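PDB 4Z0C: toll-like receptor 13 from Mus musculus, which recognises and binds bacterial 23S ribosomal RNA and signals through MYD88 and TRAF6 to activate NF-kappa-B and the inflammatory response. Local coordinates for residues L308-G311 and Q312-D315; F656-Y659 and G660-L663; L670-K673 and N674-N678. All coordinates share one frame; numbering follows the deposited sequence.

Contact 1 of 3, residues L308-G311 and Q312-D315; sequences LDLG and QNSD
With chi1 at -76°, Asn313 holds its CG opposite its own carbonyl carbon, and chi2 then turns ND2 back over the turn to the carbonyl oxygen of Leu310. This is the asparagine of a leucine-rich repeat, in the pattern LxLxxN, where Leu308 and Leu310 supply the two leucines of that pattern in LRR 12. Between Leu310 and Asn313 the chain makes a type II beta turn. Asn313 ND2 donates to Leu310 O at 2.7 Å; the N-H...O angle is 144°, and the donor stands above the carbonyl plane, away from the lone pairs. The same ND2 also donates to Phe286 O of the preceding coil, while OD1 accepts from Val290 N. An amide suits this buried place because it can donate and accept at once, tying one coil to the next. Leu310 slants past the amide, its CD2 lying 3.6 Å from Asn313 ND2, and the same side chain also packs on Ile296 of helix 293-302. Gln312 sits third in the turn with positive phi, and its extended chain leads off to touch Lys288 and Lys337. The strand end is braced by Asp309, whose carboxylate curls forward in an Asx turn and also takes a hydrogen bond from Gln287 NE2. Within that turn Gly311 N reaches Asp309 OD1 over 3.0 Å, with an N-H...O angle of 163°, nearly along the C-O axis of the carboxylate.

Contact 2 of 3, residues F656-Y659 and G660-L663; sequences FDVY and GNKL
Val658 and Asn661 cross at about a right angle, the methyl CG2 of the valine lying 3.8 Å from Asn661 ND2, whereas Val658 and Leu663 reach toward each other end to end. For Val658 a chi1 of 74° sets CG1 between backbone N and carbonyl carbon and leaves CG2 anti to the nitrogen, which gives the two methyls different nearest partners: CG2 meets the amide, and CG1 meets Leu663 CD2 at 3.8 Å. Such branched apolar groups fill the interior against helix 670-678. The tyrosine ring turns the other way, with Gly660 CA over one of its faces, and meets Phe686 at inclined planes. This is the turn after the last strand, 655-657, of the leucine-rich repeats, matching the LxLxxN pattern with Phe656 and Val658 in the leucine places. Asn661, its asparagine, makes only weak bonds within the turn, ND2 lying 3.2 Å from Val658 O and 3.1 Å from Tyr659 O; an amide suits the place because ND2 also donates to Leu634 O of the previous coil while OD1 accepts from Leu639 N. A water completes the loop, donating a hydrogen bond to Val658 O at 2.6 Å and accepting one from Asn661 N at 2.9 Å. Gly660 takes a positive phi, a region that glycine enters easily. Asp657, salt-bridged to Arg635, uses its other oxygen in an Asx turn: OD1 receives Tyr659 N at 3.1 Å.

Contact 3 of 3, residues L670-K673 and N674-N678; sequences LWFK and NWSMN
Phe672 O takes the shortest sound polar bond here, from Ser676 N at 2.7 Å. It is an i to i+4 bond of helix 670-678, which comes after strand 655-657 in the chain and belongs to the C-terminal LRRCT cap. One residue earlier Trp675 N binds Trp671 O at 3.0 Å, and this same spacing sets the two indoles side by side, pointing the same way. Both have CG anti to the backbone N (chi1 175° in Trp671 and 170° in Trp675), which swings them off the same flank of the helix. The six-membered ring of Trp671 and the five-membered ring of Trp675 form an offset stack, centroids 4.6 Å apart and planes inclined by 15°. Trp675 CB also lies over the face of the Trp671 six-membered ring in a CH-pi contact. Tryptophan suits both places because the four-residue spacing puts the two indoles on one flank, where their broad faces can stack; Trp671 continues onto Gln644. Ser676 is small enough to let its CB sit over the face of the buried Phe672 ring, 4.1 Å from the centroid, while the edge of Trp675 faces Phe672 CE1. On another flank Asn674 and Lys673 slant across each other; Asp706 takes a hydrogen bond from Asn674 ND2 and lies at long, weak ion-pair range of Lys673 NZ. Lys673 runs extended until it bends at chi4 and brings NZ, in a weak bond, within 3.2 Å of Asn674 OD1.

In the fold
This chain is the leucine-rich-repeat ectodomain, without the TIR domain that binds MYD88. Along it the order is contact 1, contact 2, contact 3. The first two are equivalent turns of the solenoid, each leaving a strand of the same parallel run, 307-309 and 655-657, yet their centres are 56 Å apart on opposite sides of the chain's centre. Contact 3 lies about 13 Å from contact 2, centre to centre, in helix 670-678. These two touch through Phe672, which packs on Phe656, Val658 and Leu663, so that the cap helix closes over the hydrophobic interior at the final strand. Contact 2 also comes within about 5 Å, nearest atoms, of the bound RNA, compared with about 18 Å for contact 1.

Contact 1 of 3, residues L308-G311 and Q312-D315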
ATOM      1  N   LEU A 308     -24.211 -25.997  19.406  1.00 36.99           N
ATOM      2  CA  LEU A 308     -23.777 -25.413  20.666  1.00 31.58           C
ATOM      3  C   LEU A 308     -22.753 -24.293  20.396  1.00 29.57           C
ATOM      4  O   LEU A 308     -21.764 -24.494  19.695  1.00 24.10           O
ATOM      5  CB  LEU A 308     -23.178 -26.501  21.566  1.00 29.73           C
ATOM      6  CG  LEU A 308     -22.481 -26.060  22.861  1.00 30.49           C
ATOM      7  CD1 LEU A 308     -23.406 -25.234  23.759  1.00 20.29           C
ATOM      8  CD2 LEU A 308     -21.901 -27.246  23.629  1.00 31.97           C
ATOM      9  N   ASP A 309     -23.002 -23.110  20.948  1.00 27.91           N
ATOM     10  CA  ASP A 309     -22.100 -21.989  20.773  1.00 25.48           C
ATOM     11  C   ASP A 309     -21.453 -21.641  22.107  1.00 33.49           C
ATOM     12  O   ASP A 309     -22.122 -21.152  23.007  1.00 28.98           O
ATOM     13  CB  ASP A 309     -22.841 -20.771  20.229  1.00 28.29           C
ATOM     14  CG  ASP A 309     -21.894 -19.663  19.736  1.00 43.79           C
ATOM     15  OD1 ASP A 309     -20.805 -19.457  20.334  1.00 47.58           O
ATOM     16  OD2 ASP A 309     -22.245 -18.993  18.738  1.00 46.47           O
ATOM     17  N   LEU A 310     -20.144 -21.875  22.223  1.00 36.59           N
ATOM     18  CA  LEU A 310     -19.434 -21.623  23.474  1.00 30.28           C
ATOM     19  C   LEU A 310     -18.442 -20.475  23.379  1.00 33.89           C
ATOM     20  O   LEU A 310     -17.498 -20.404  24.158  1.00 38.69           O
ATOM     21  CB  LEU A 310     -18.724 -22.886  23.954  1.00 27.88           C
ATOM     22  CG  LEU A 310     -19.620 -23.971  24.568  1.00 32.47           C
ATOM     23  CD1 LEU A 310     -18.849 -25.274  24.787  1.00 25.71           C
ATOM     24  CD2 LEU A 310     -20.223 -23.467  25.863  1.00 27.12           C
ATOM     25  N   GLY A 311     -18.659 -19.577  22.425  1.00 35.29           N
ATOM     26  CA  GLY A 311     -17.761 -18.454  22.220  1.00 34.70           C
ATOM     27  C   GLY A 311     -17.560 -17.559  23.427  1.00 33.06           C
ATOM     28  O   GLY A 311     -18.488 -17.328  24.194  1.00 35.78           O
ATOM     29  N   GLN A 312     -16.343 -17.044  23.572  1.00 33.73           N
ATOM     30  CA  GLN A 312     -15.979 -16.110  24.642  1.00 30.41           C
ATOM     31  C   GLN A 312     -16.016 -16.718  26.051  1.00 30.62           C
ATOM     32  O   GLN A 312     -16.226 -16.004  27.030  1.00 31.56           O
ATOM     33  CB  GLN A 312     -16.838 -14.843  24.592  1.00 33.64           C
ATOM     34  CG  GLN A 312     -16.632 -13.976  23.352  1.00 27.93           C
ATOM     35  CD  GLN A 312     -17.473 -12.721  23.378  1.00 31.85           C
ATOM     36  OE1 GLN A 312     -18.593 -12.695  22.878  1.00 41.15           O
ATOM     37  NE2 GLN A 312     -16.957 -11.685  24.027  1.00 31.55           N
ATOM     38  N   ASN A 313     -15.829 -18.030  26.155  1.00 22.49           N
ATOM     39  CA  ASN A 313     -15.632 -18.652  27.466  1.00 21.31           C
ATOM     40  C   ASN A 313     -14.166 -18.668  27.871  1.00 34.16           C
ATOM     41  O   ASN A 313     -13.424 -19.612  27.572  1.00 33.78           O
ATOM     42  CB  ASN A 313     -16.270 -20.034  27.526  1.00 27.00           C
ATOM     43  CG  ASN A 313     -17.783 -19.948  27.674  1.00 37.06           C
ATOM     44  OD1 ASN A 313     -18.277 -19.460  28.692  1.00 35.43           O
ATOM     45  ND2 ASN A 313     -18.524 -20.394  26.653  1.00 38.12           N
ATOM     46  N   SER A 314     -13.773 -17.600  28.562  1.00 30.58           N
ATOM     47  CA  SER A 314     -12.382 -17.318  28.862  1.00 29.74           C
ATOM     48  C   SER A 314     -11.668 -18.382  29.710  1.00 29.30           C
ATOM     49  O   SER A 314     -10.438 -18.449  29.723  1.00 33.37           O
ATOM     50  CB  SER A 314     -12.279 -15.936  29.518  1.00 36.70           C
ATOM     51  OG  SER A 314     -13.298 -15.750  30.487  1.00 41.00           O
ATOM     52  N   ASP A 315     -12.428 -19.222  30.400  1.00 25.46           N
ATOM     53  CA  ASP A 315     -11.827 -20.287  31.211  1.00 36.21           C
ATOM     54  C   ASP A 315     -11.550 -21.571  30.429  1.00 38.30           C
ATOM     55  O   ASP A 315     -11.082 -22.564  31.004  1.00 31.16           O
ATOM     56  CB  ASP A 315     -12.688 -20.601  32.438  1.00 40.61           C
ATOM     57  CG  ASP A 315     -12.513 -19.580  33.548  1.00 48.29           C
ATOM     58  OD1 ASP A 315     -11.547 -18.792  33.494  1.00 42.98           O
ATOM     59  OD2 ASP A 315     -13.356 -19.557  34.471  1.00 58.58           O
TER

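Contact 2 of 3, residues F656-Y659 and G660-L663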
ATOM      1  N   PHE A 656     -24.964   8.865 -20.288  1.00 24.08           N
ATOM      2  CA  PHE A 656     -23.757   9.599 -20.672  1.00 26.87           C
ATOM      3  C   PHE A 656     -23.494  10.628 -19.601  1.00 32.48           C
ATOM      4  O   PHE A 656     -24.293  11.551 -19.407  1.00 31.58           O
ATOM      5  CB  PHE A 656     -23.935  10.276 -22.030  1.00 31.12           C
ATOM      6  CG  PHE A 656     -22.794  11.181 -22.420  1.00 31.69           C
ATOM      7  CD1 PHE A 656     -21.589  10.650 -22.864  1.00 29.08           C
ATOM      8  CD2 PHE A 656     -22.939  12.564 -22.375  1.00 30.51           C
ATOM      9  CE1 PHE A 656     -20.531  11.480 -23.244  1.00 31.97           C
ATOM     10  CE2 PHE A 656     -21.893  13.396 -22.746  1.00 37.54           C
ATOM     11  CZ  PHE A 656     -20.681  12.850 -23.183  1.00 36.22           C
ATOM     12  N   ASP A 657     -22.386  10.445 -18.886  1.00 29.00           N
ATOM     13  CA  ASP A 657     -22.176  11.134 -17.626  1.00 24.88           C
ATOM     14  C   ASP A 657     -21.038  12.102 -17.775  1.00 33.33           C
ATOM     15  O   ASP A 657     -19.884  11.701 -17.961  1.00 28.63           O
ATOM     16  CB  ASP A 657     -21.858  10.116 -16.531  1.00 37.22           C
ATOM     17  CG  ASP A 657     -21.846  10.728 -15.148  1.00 43.35           C
ATOM     18  OD1 ASP A 657     -21.691  11.966 -15.032  1.00 46.36           O
ATOM     19  OD2 ASP A 657     -21.966   9.959 -14.177  1.00 47.93           O
ATOM     20  N   VAL A 658     -21.365  13.383 -17.674  1.00 38.36           N
ATOM     21  CA  VAL A 658     -20.374  14.434 -17.848  1.00 27.93           C
ATOM     22  C   VAL A 658     -20.505  15.438 -16.695  1.00 28.72           C
ATOM     23  O   VAL A 658     -20.119  16.606 -16.783  1.00 30.59           O
ATOM     24  CB  VAL A 658     -20.501  15.055 -19.262  1.00 35.98           C
ATOM     25  CG1 VAL A 658     -21.729  15.961 -19.356  1.00 28.16           C
ATOM     26  CG2 VAL A 658     -19.224  15.758 -19.665  1.00 36.58           C
ATOM     27  N   TYR A 659     -21.056  14.930 -15.600  1.00 30.97           N
ATOM     28  CA  TYR A 659     -21.099  15.621 -14.321  1.00 29.81           C
ATOM     29  C   TYR A 659     -19.678  15.862 -13.785  1.00 27.95           C
ATOM     30  O   TYR A 659     -18.768  15.096 -14.068  1.00 27.97           O
ATOM     31  CB  TYR A 659     -21.911  14.774 -13.350  1.00 19.97           C
ATOM     32  CG  TYR A 659     -21.931  15.242 -11.910  1.00 35.36           C
ATOM     33  CD1 TYR A 659     -22.528  16.453 -11.553  1.00 34.15           C
ATOM     34  CD2 TYR A 659     -21.406  14.435 -10.891  1.00 35.14           C
ATOM     35  CE1 TYR A 659     -22.558  16.871 -10.234  1.00 34.78           C
ATOM     36  CE2 TYR A 659     -21.441  14.838  -9.567  1.00 31.43           C
ATOM     37  CZ  TYR A 659     -22.014  16.053  -9.245  1.00 40.50           C
ATOM     38  OH  TYR A 659     -22.033  16.457  -7.934  1.00 45.44           O
ATOM     39  N   GLY A 660     -19.501  16.928 -13.013  1.00 25.60           N
ATOM     40  CA  GLY A 660     -18.210  17.252 -12.441  1.00 25.06           C
ATOM     41  C   GLY A 660     -17.192  17.728 -13.467  1.00 31.82           C
ATOM     42  O   GLY A 660     -15.990  17.619 -13.231  1.00 31.93           O
ATOM     43  N   ASN A 661     -17.659  18.211 -14.620  1.00 31.65           N
ATOM     44  CA  ASN A 661     -16.750  18.773 -15.628  1.00 32.04           C
ATOM     45  C   ASN A 661     -16.731  20.300 -15.648  1.00 36.00           C
ATOM     46  O   ASN A 661     -17.155  20.940 -14.687  1.00 42.85           O
ATOM     47  CB  ASN A 661     -17.031  18.183 -17.006  1.00 20.68           C
ATOM     48  CG  ASN A 661     -16.434  16.807 -17.175  1.00 31.65           C
ATOM     49  OD1 ASN A 661     -15.421  16.647 -17.833  1.00 39.21           O
ATOM     50  ND2 ASN A 661     -17.022  15.814 -16.525  1.00 36.06           N
ATOM     51  N   LYS A 662     -16.243  20.879 -16.741  1.00 36.59           N
ATOM     52  CA  LYS A 662     -16.127  22.331 -16.846  1.00 40.37           C
ATOM     53  C   LYS A 662     -16.778  22.860 -18.122  1.00 44.48           C
ATOM     54  O   LYS A 662     -16.200  23.673 -18.840  1.00 52.14           O
ATOM     55  CB  LYS A 662     -14.659  22.750 -16.817  1.00 38.18           C
ATOM     56  CG  LYS A 662     -13.828  22.127 -15.694  1.00 47.99           C
ATOM     57  CD  LYS A 662     -13.054  23.196 -14.941  1.00 49.15           C
ATOM     58  CE  LYS A 662     -13.318  23.148 -13.447  1.00 52.77           C
ATOM     59  NZ  LYS A 662     -12.049  22.917 -12.710  1.00 53.48           N
ATOM     60  N   LEU A 663     -17.986  22.396 -18.395  1.00 36.76           N
ATOM     61  CA  LEU A 663     -18.673  22.725 -19.636  1.00 36.79           C
ATOM     62  C   LEU A 663     -18.947  24.229 -19.759  1.00 39.88           C
ATOM     63  O   LEU A 663     -19.570  24.838 -18.889  1.00 41.13           O
ATOM     64  CB  LEU A 663     -19.975  21.932 -19.715  1.00 36.74           C
ATOM     65  CG  LEU A 663     -19.919  20.622 -20.505  1.00 38.02           C
ATOM     66  CD1 LEU A 663     -18.519  20.065 -20.575  1.00 33.85           C
ATOM     67  CD2 LEU A 663     -20.887  19.594 -19.933  1.00 26.73           C
TER
HETATM   68  O   HOH W   1     -20.301  18.842 -15.554  1.00 36.39           O

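Contact 3 of 3, residues L670-K673 and N674-N678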
ATOM      1  N   LEU A 670     -23.693  24.562 -27.732  1.00 33.63           N
ATOM      2  CA  LEU A 670     -25.091  24.789 -28.091  1.00 37.13           C
ATOM      3  C   LEU A 670     -25.772  23.503 -28.544  1.00 28.39           C
ATOM      4  O   LEU A 670     -26.849  23.200 -28.077  1.00 29.53           O
ATOM      5  CB  LEU A 670     -25.248  25.891 -29.147  1.00 43.66           C
ATOM      6  CG  LEU A 670     -26.704  26.136 -29.561  1.00 44.87           C
ATOM      7  CD1 LEU A 670     -27.508  26.556 -28.345  1.00 46.06           C
ATOM      8  CD2 LEU A 670     -26.818  27.180 -30.662  1.00 44.03           C
ATOM      9  N   TRP A 671     -25.141  22.729 -29.426  1.00 29.34           N
ATOM     10  CA  TRP A 671     -25.757  21.459 -29.809  1.00 32.54           C
ATOM     11  C   TRP A 671     -25.991  20.534 -28.596  1.00 39.01           C
ATOM     12  O   TRP A 671     -27.074  19.947 -28.447  1.00 41.15           O
ATOM     13  CB  TRP A 671     -24.942  20.707 -30.873  1.00 28.13           C
ATOM     14  CG  TRP A 671     -25.573  19.349 -31.115  1.00 39.73           C
ATOM     15  CD1 TRP A 671     -26.631  19.068 -31.943  1.00 34.08           C
ATOM     16  CD2 TRP A 671     -25.228  18.108 -30.473  1.00 36.17           C
ATOM     17  NE1 TRP A 671     -26.951  17.728 -31.870  1.00 38.02           N
ATOM     18  CE2 TRP A 671     -26.105  17.118 -30.975  1.00 40.60           C
ATOM     19  CE3 TRP A 671     -24.258  17.736 -29.537  1.00 33.23           C
ATOM     20  CZ2 TRP A 671     -26.035  15.779 -30.569  1.00 37.29           C
ATOM     21  CZ3 TRP A 671     -24.192  16.401 -29.135  1.00 26.34           C
ATOM     22  CH2 TRP A 671     -25.069  15.443 -29.654  1.00 33.62           C
ATOM     23  N   PHE A 672     -24.984  20.422 -27.728  1.00 38.07           N
ATOM     24  CA  PHE A 672     -25.067  19.528 -26.577  1.00 37.67           C
ATOM     25  C   PHE A 672     -26.203  19.917 -25.623  1.00 35.77           C
ATOM     26  O   PHE A 672     -26.999  19.074 -25.242  1.00 36.36           O
ATOM     27  CB  PHE A 672     -23.728  19.449 -25.816  1.00 33.54           C
ATOM     28  CG  PHE A 672     -23.792  18.595 -24.562  1.00 33.12           C
ATOM     29  CD1 PHE A 672     -23.826  17.207 -24.656  1.00 27.57           C
ATOM     30  CD2 PHE A 672     -23.864  19.182 -23.300  1.00 28.42           C
ATOM     31  CE1 PHE A 672     -23.885  16.422 -23.516  1.00 27.87           C
ATOM     32  CE2 PHE A 672     -23.936  18.409 -22.159  1.00 32.44           C
ATOM     33  CZ  PHE A 672     -23.948  17.025 -22.267  1.00 30.88           C
ATOM     34  N   LYS A 673     -26.279  21.199 -25.274  1.00 35.57           N
ATOM     35  CA  LYS A 673     -27.290  21.716 -24.361  1.00 32.59           C
ATOM     36  C   LYS A 673     -28.718  21.396 -24.811  1.00 45.41           C
ATOM     37  O   LYS A 673     -29.549  20.970 -24.004  1.00 44.03           O
ATOM     38  CB  LYS A 673     -27.109  23.224 -24.187  1.00 35.32           C
ATOM     39  CG  LYS A 673     -28.336  23.959 -23.678  1.00 53.30           C
ATOM     40  CD  LYS A 673     -28.201  25.451 -23.966  1.00 61.47           C
ATOM     41  CE  LYS A 673     -29.479  26.225 -23.659  1.00 67.75           C
ATOM     42  NZ  LYS A 673     -30.528  26.031 -24.708  1.00 66.99           N
ATOM     43  N   ASN A 674     -29.001  21.603 -26.094  1.00 47.56           N
ATOM     44  CA  ASN A 674     -30.327  21.292 -26.633  1.00 47.35           C
ATOM     45  C   ASN A 674     -30.617  19.797 -26.731  1.00 40.72           C
ATOM     46  O   ASN A 674     -31.713  19.349 -26.386  1.00 32.82           O
ATOM     47  CB  ASN A 674     -30.524  21.968 -27.993  1.00 41.80           C
ATOM     48  CG  ASN A 674     -30.721  23.458 -27.864  1.00 42.42           C
ATOM     49  OD1 ASN A 674     -31.373  23.925 -26.933  1.00 39.91           O
ATOM     50  ND2 ASN A 674     -30.095  24.218 -28.752  1.00 40.05           N
ATOM     51  N   TRP A 675     -29.623  19.033 -27.187  1.00 36.76           N
ATOM     52  CA  TRP A 675     -29.773  17.595 -27.370  1.00 32.18           C
ATOM     53  C   TRP A 675     -29.881  16.885 -26.016  1.00 40.69           C
ATOM     54  O   TRP A 675     -30.684  15.959 -25.854  1.00 46.01           O
ATOM     55  CB  TRP A 675     -28.608  17.015 -28.180  1.00 29.86           C
ATOM     56  CG  TRP A 675     -28.589  15.509 -28.188  1.00 37.81           C
ATOM     57  CD1 TRP A 675     -29.274  14.688 -29.038  1.00 41.88           C
ATOM     58  CD2 TRP A 675     -27.873  14.645 -27.289  1.00 30.04           C
ATOM     59  NE1 TRP A 675     -29.022  13.368 -28.728  1.00 42.77           N
ATOM     60  CE2 TRP A 675     -28.160  13.316 -27.666  1.00 31.56           C
ATOM     61  CE3 TRP A 675     -27.012  14.867 -26.211  1.00 35.85           C
ATOM     62  CZ2 TRP A 675     -27.625  12.214 -26.996  1.00 33.44           C
ATOM     63  CZ3 TRP A 675     -26.474  13.764 -25.545  1.00 35.78           C
ATOM     64  CH2 TRP A 675     -26.781  12.458 -25.943  1.00 33.25           C
ATOM     65  N   SER A 676     -29.080  17.324 -25.049  1.00 35.01           N
ATOM     66  CA  SER A 676     -29.041  16.666 -23.737  1.00 39.76           C
ATOM     67  C   SER A 676     -30.355  16.833 -22.993  1.00 43.99           C
ATOM     68  O   SER A 676     -30.765  15.935 -22.269  1.00 45.84           O
ATOM     69  CB  SER A 676     -27.910  17.197 -22.873  1.00 35.82           C
ATOM     70  OG  SER A 676     -28.181  18.525 -22.480  1.00 42.20           O
ATOM     71  N   MET A 677     -30.994  17.992 -23.161  1.00 50.03           N
ATOM     72  CA  MET A 677     -32.289  18.267 -22.532  1.00 42.35           C
ATOM     73  C   MET A 677     -33.405  17.532 -23.248  1.00 40.40           C
ATOM     74  O   MET A 677     -34.389  17.136 -22.626  1.00 47.64           O
ATOM     75  CB  MET A 677     -32.599  19.768 -22.503  1.00 37.10           C
ATOM     76  CG  MET A 677     -31.593  20.600 -21.708  1.00 49.65           C
ATOM     77  SD  MET A 677     -31.903  22.384 -21.706  1.00 53.21           S
ATOM     78  CE  MET A 677     -33.490  22.390 -20.864  1.00 35.27           C
ATOM     79  N   ASN A 678     -33.245  17.324 -24.551  1.00 32.87           N
ATOM     80  CA  ASN A 678     -34.362  16.846 -25.370  1.00 41.74           C
ATOM     81  C   ASN A 678     -34.378  15.354 -25.679  1.00 39.20           C
ATOM     82  O   ASN A 678     -35.458  14.782 -25.895  1.00 35.88           O
ATOM     83  CB  ASN A 678     -34.464  17.645 -26.689  1.00 44.30           C
ATOM     84  CG  ASN A 678     -34.912  19.074 -26.469  1.00 38.65           C
ATOM     85  OD1 ASN A 678     -35.936  19.336 -25.837  1.00 37.05           O
ATOM     86  ND2 ASN A 678     -34.129  20.008 -26.968  1.00 43.69           N
TER